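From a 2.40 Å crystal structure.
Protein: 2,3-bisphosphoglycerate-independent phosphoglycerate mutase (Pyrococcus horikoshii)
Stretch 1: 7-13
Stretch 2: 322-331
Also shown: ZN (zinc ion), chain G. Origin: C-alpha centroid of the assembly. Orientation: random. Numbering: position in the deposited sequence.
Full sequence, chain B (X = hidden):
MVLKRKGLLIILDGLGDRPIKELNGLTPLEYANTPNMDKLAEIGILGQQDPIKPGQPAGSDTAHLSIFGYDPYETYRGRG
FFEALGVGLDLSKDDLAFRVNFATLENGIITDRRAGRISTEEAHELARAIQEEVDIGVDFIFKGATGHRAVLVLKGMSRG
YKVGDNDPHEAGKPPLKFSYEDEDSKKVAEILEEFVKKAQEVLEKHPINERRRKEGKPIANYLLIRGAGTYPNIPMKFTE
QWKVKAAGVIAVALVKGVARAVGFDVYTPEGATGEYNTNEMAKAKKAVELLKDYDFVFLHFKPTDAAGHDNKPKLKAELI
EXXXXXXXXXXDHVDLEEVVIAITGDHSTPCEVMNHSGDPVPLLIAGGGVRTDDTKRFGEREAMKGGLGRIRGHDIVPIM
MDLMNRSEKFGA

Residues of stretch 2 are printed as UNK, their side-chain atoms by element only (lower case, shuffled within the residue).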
# COMPACT_ATOMS: atom_id res chain seq x y z
N GLY B 7 -16.61 20.95 -4.16
CA GLY B 7 -15.76 20.40 -3.12
C GLY B 7 -15.99 18.91 -2.90
O GLY B 7 -17.11 18.42 -3.04
N LEU B 8 -14.92 18.20 -2.56
CA LEU B 8 -15.02 16.77 -2.28
C LEU B 8 -14.16 16.42 -1.05
O LEU B 8 -12.93 16.31 -1.14
CB LEU B 8 -14.57 15.94 -3.50
CG LEU B 8 -14.64 14.41 -3.36
CD1 LEU B 8 -15.97 13.96 -2.78
CD2 LEU B 8 -14.41 13.81 -4.72
N LEU B 9 -14.83 16.27 0.08
CA LEU B 9 -14.15 15.96 1.32
C LEU B 9 -14.30 14.47 1.63
O LEU B 9 -15.42 13.97 1.86
CB LEU B 9 -14.72 16.81 2.46
CG LEU B 9 -14.15 16.53 3.86
CD1 LEU B 9 -12.63 16.57 3.81
CD2 LEU B 9 -14.71 17.54 4.86
N ILE B 10 -13.17 13.77 1.65
CA ILE B 10 -13.15 12.33 1.91
C ILE B 10 -12.56 11.97 3.27
O ILE B 10 -11.42 12.33 3.60
CB ILE B 10 -12.37 11.63 0.77
CG1 ILE B 10 -13.11 11.87 -0.56
CG2 ILE B 10 -12.20 10.13 1.05
CD1 ILE B 10 -12.46 11.23 -1.75
N ILE B 11 -13.36 11.27 4.09
CA ILE B 11 -12.92 10.85 5.41
C ILE B 11 -12.72 9.34 5.53
O ILE B 11 -13.66 8.54 5.31
CB ILE B 11 -13.91 11.29 6.51
CG1 ILE B 11 -13.94 12.83 6.61
CG2 ILE B 11 -13.53 10.67 7.85
CD1 ILE B 11 -12.59 13.46 6.96
N LEU B 12 -11.50 8.95 5.89
CA LEU B 12 -11.16 7.55 6.09
C LEU B 12 -11.09 7.40 7.61
O LEU B 12 -10.05 7.62 8.23
CB LEU B 12 -9.81 7.23 5.44
CG LEU B 12 -9.73 7.64 3.96
CD1 LEU B 12 -8.47 7.05 3.38
CD2 LEU B 12 -10.95 7.15 3.19
N ASP B 13 -12.23 7.05 8.20
CA ASP B 13 -12.40 6.89 9.65
C ASP B 13 -11.21 6.21 10.35
O ASP B 13 -10.76 5.13 9.94
CB ASP B 13 -13.70 6.12 9.91
CG ASP B 13 -14.39 6.54 11.20
OD1 ASP B 13 -13.92 6.14 12.28
OD2 ASP B 13 -15.39 7.30 11.12
N UNK B 322 -8.22 -0.48 -0.25
CA UNK B 322 -9.51 -0.53 -0.92
C UNK B 322 -10.00 0.92 -1.11
O UNK B 322 -10.62 1.26 -2.12
n UNK B 322 -14.74 -3.50 1.31
c UNK B 322 -10.51 -1.35 -0.09
n UNK B 322 -12.52 -3.38 0.66
c UNK B 322 -10.23 -2.86 -0.15
c UNK B 322 -11.10 -3.68 0.80
c UNK B 322 -13.46 -3.83 1.49
n UNK B 322 -13.11 -4.60 2.52
N UNK B 323 -9.69 1.77 -0.13
CA UNK B 323 -10.07 3.17 -0.21
C UNK B 323 -9.30 3.83 -1.36
O UNK B 323 -9.86 4.64 -2.11
c UNK B 323 -9.76 3.89 1.13
N UNK B 324 -8.01 3.50 -1.50
CA UNK B 324 -7.23 4.11 -2.58
C UNK B 324 -7.85 3.82 -3.94
O UNK B 324 -7.93 4.71 -4.80
o UNK B 324 -4.21 4.15 -4.34
o UNK B 324 -4.73 5.76 -2.94
c UNK B 324 -4.83 4.58 -3.33
c UNK B 324 -5.76 3.63 -2.56
N UNK B 325 -8.30 2.58 -4.14
CA UNK B 325 -8.94 2.21 -5.41
C UNK B 325 -10.25 3.00 -5.55
O UNK B 325 -10.60 3.47 -6.64
c UNK B 325 -7.20 -3.07 -3.78
n UNK B 325 -8.32 -3.01 -3.05
n UNK B 325 -7.13 -2.43 -4.95
c UNK B 325 -9.22 0.70 -5.47
c UNK B 325 -8.22 -1.64 -5.52
n UNK B 325 -6.14 -3.73 -3.31
c UNK B 325 -7.97 -0.15 -5.28
N UNK B 326 -10.98 3.13 -4.44
CA UNK B 326 -12.24 3.88 -4.43
C UNK B 326 -11.92 5.30 -4.90
O UNK B 326 -12.63 5.86 -5.75
s UNK B 326 -14.60 4.95 -1.10
c UNK B 326 -12.83 3.91 -3.00
c UNK B 326 -13.30 6.09 -0.36
c UNK B 326 -14.01 4.85 -2.83
N UNK B 327 -10.85 5.88 -4.36
CA UNK B 327 -10.43 7.24 -4.73
C UNK B 327 -9.97 7.25 -6.19
O UNK B 327 -10.26 8.20 -6.93
c UNK B 327 -8.84 7.65 -1.28
c UNK B 327 -8.67 9.03 -4.36
c UNK B 327 -9.84 7.94 -2.38
c UNK B 327 -9.28 7.73 -3.81
N UNK B 328 -9.25 6.20 -6.59
CA UNK B 328 -8.78 6.11 -7.97
C UNK B 328 -9.94 6.17 -8.96
O UNK B 328 -9.81 6.76 -10.04
N UNK B 329 -11.06 5.56 -8.61
CA UNK B 329 -12.24 5.59 -9.48
C UNK B 329 -12.71 7.05 -9.62
O UNK B 329 -12.89 7.55 -10.74
c UNK B 329 -14.88 4.09 -10.83
c UNK B 329 -13.37 4.74 -8.88
c UNK B 329 -17.03 5.14 -11.17
c UNK B 329 -16.05 4.23 -11.58
c UNK B 329 -14.67 4.84 -9.66
o UNK B 329 -18.18 5.32 -11.91
c UNK B 329 -15.67 5.74 -9.27
c UNK B 329 -16.84 5.89 -10.01
N UNK B 330 -12.91 7.73 -8.49
CA UNK B 330 -13.36 9.12 -8.49
C UNK B 330 -12.46 10.01 -9.34
O UNK B 330 -12.96 10.83 -10.12
c UNK B 330 -13.43 9.71 -7.06
c UNK B 330 -13.78 11.19 -7.13
c UNK B 330 -14.46 8.94 -6.23
c UNK B 330 -14.44 9.28 -4.74
N UNK B 331 -11.15 9.87 -9.17
CA UNK B 331 -10.20 10.70 -9.93
C UNK B 331 -10.34 10.51 -11.44
O UNK B 331 -10.07 11.44 -12.21
c UNK B 331 -8.36 10.74 -8.06
c UNK B 331 -8.69 12.21 -7.77
c UNK B 331 -8.75 10.39 -9.51
c UNK B 331 -6.86 10.50 -7.87
ZN ZN G . -14.63 7.84 13.61

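Position 322 opens this part of the helix with three carbons, a nitrogen, and a carbon carrying two more nitrogens, a guanidinium that touches nothing on stretch 1. This is Arg322, whose long arm lets its three nitrogens find hydrogen-bond partners elsewhere in the structure.

Position 323 has a single side-chain carbon, directed toward the strand, with its CB 4.0 Å from Leu12 CD2. It is Ala323, and the small methyl suits the place where the backbones come nearest: its CA lies 7.8 Å from the CA of Leu12.

At position 324 two carbons end in two oxygens, and the CA-to-CB bond points away from the strand. The carboxylate identifies Asp324, both of whose oxygens are hydrogen-bonded elsewhere.

Position 325 repeats the pattern of three carbons, a nitrogen, and a carbon with two nitrogens. This is Arg325, exposed and out of reach of the strand, as befits a charged group.

Position 326 carries two carbons, a sulfur and a terminal carbon in an unbranched chain, and that last carbon reaches Ile10 and Leu12. Only methionine provides this pattern. In Met326 the chi angles t, t, p bring CE to 4.4 Å from both Ile10 CG2 and Leu12 CD2, so one flexible side chain touches two strand residues.

Four carbons forked at the first, one arm two carbons long, occupy position 327, where one of them meets Ile10. This is Ile327; its CG1 lies 4.3 Å from Ile10 CD1, and the branched aliphatic group fills buried space facing the strand.

Position 328 has no side-chain atoms and is Gly328; its N still donates to Asp324 O at 2.7 Å, keeping the helix regular.

Position 329 shows one carbon leading to a six-carbon ring that bears an oxygen. Tyr329 is partly exposed and out of reach of stretch 1, a setting that suits an aromatic ring with a polar hydroxyl.

Position 330 again has four carbons forked at the first, with one two-carbon arm, and they meet Leu8 and Ile10. In Ile330 the fork serves both neighbors, CG2 approaching Leu8 CD2 at 3.6 Å and CD1 approaching Ile10 CD1 at 4.1 Å.

Position 331 has four carbons forked at the second and touches nothing on stretch 1; its CA-to-CB bond runs sideways, though the chain's end comes nearer. This is Leu331, aliphatic in a partly exposed place beside the contact.

The helix runs nearly antiparallel to the strand, at 167°. Alternate strand residues Leu8, Ile10 and Leu12 face it, meeting helix residues spaced three or four apart, plus Met326. No hydrogen bond crosses; apolar packing alone joins the stretches, burying 250 Å². Beyond the strand, Asp13 OD1 binds zinc at 2.3 Å.

Stretch 2, residues 322-331: RADRMIGYIL
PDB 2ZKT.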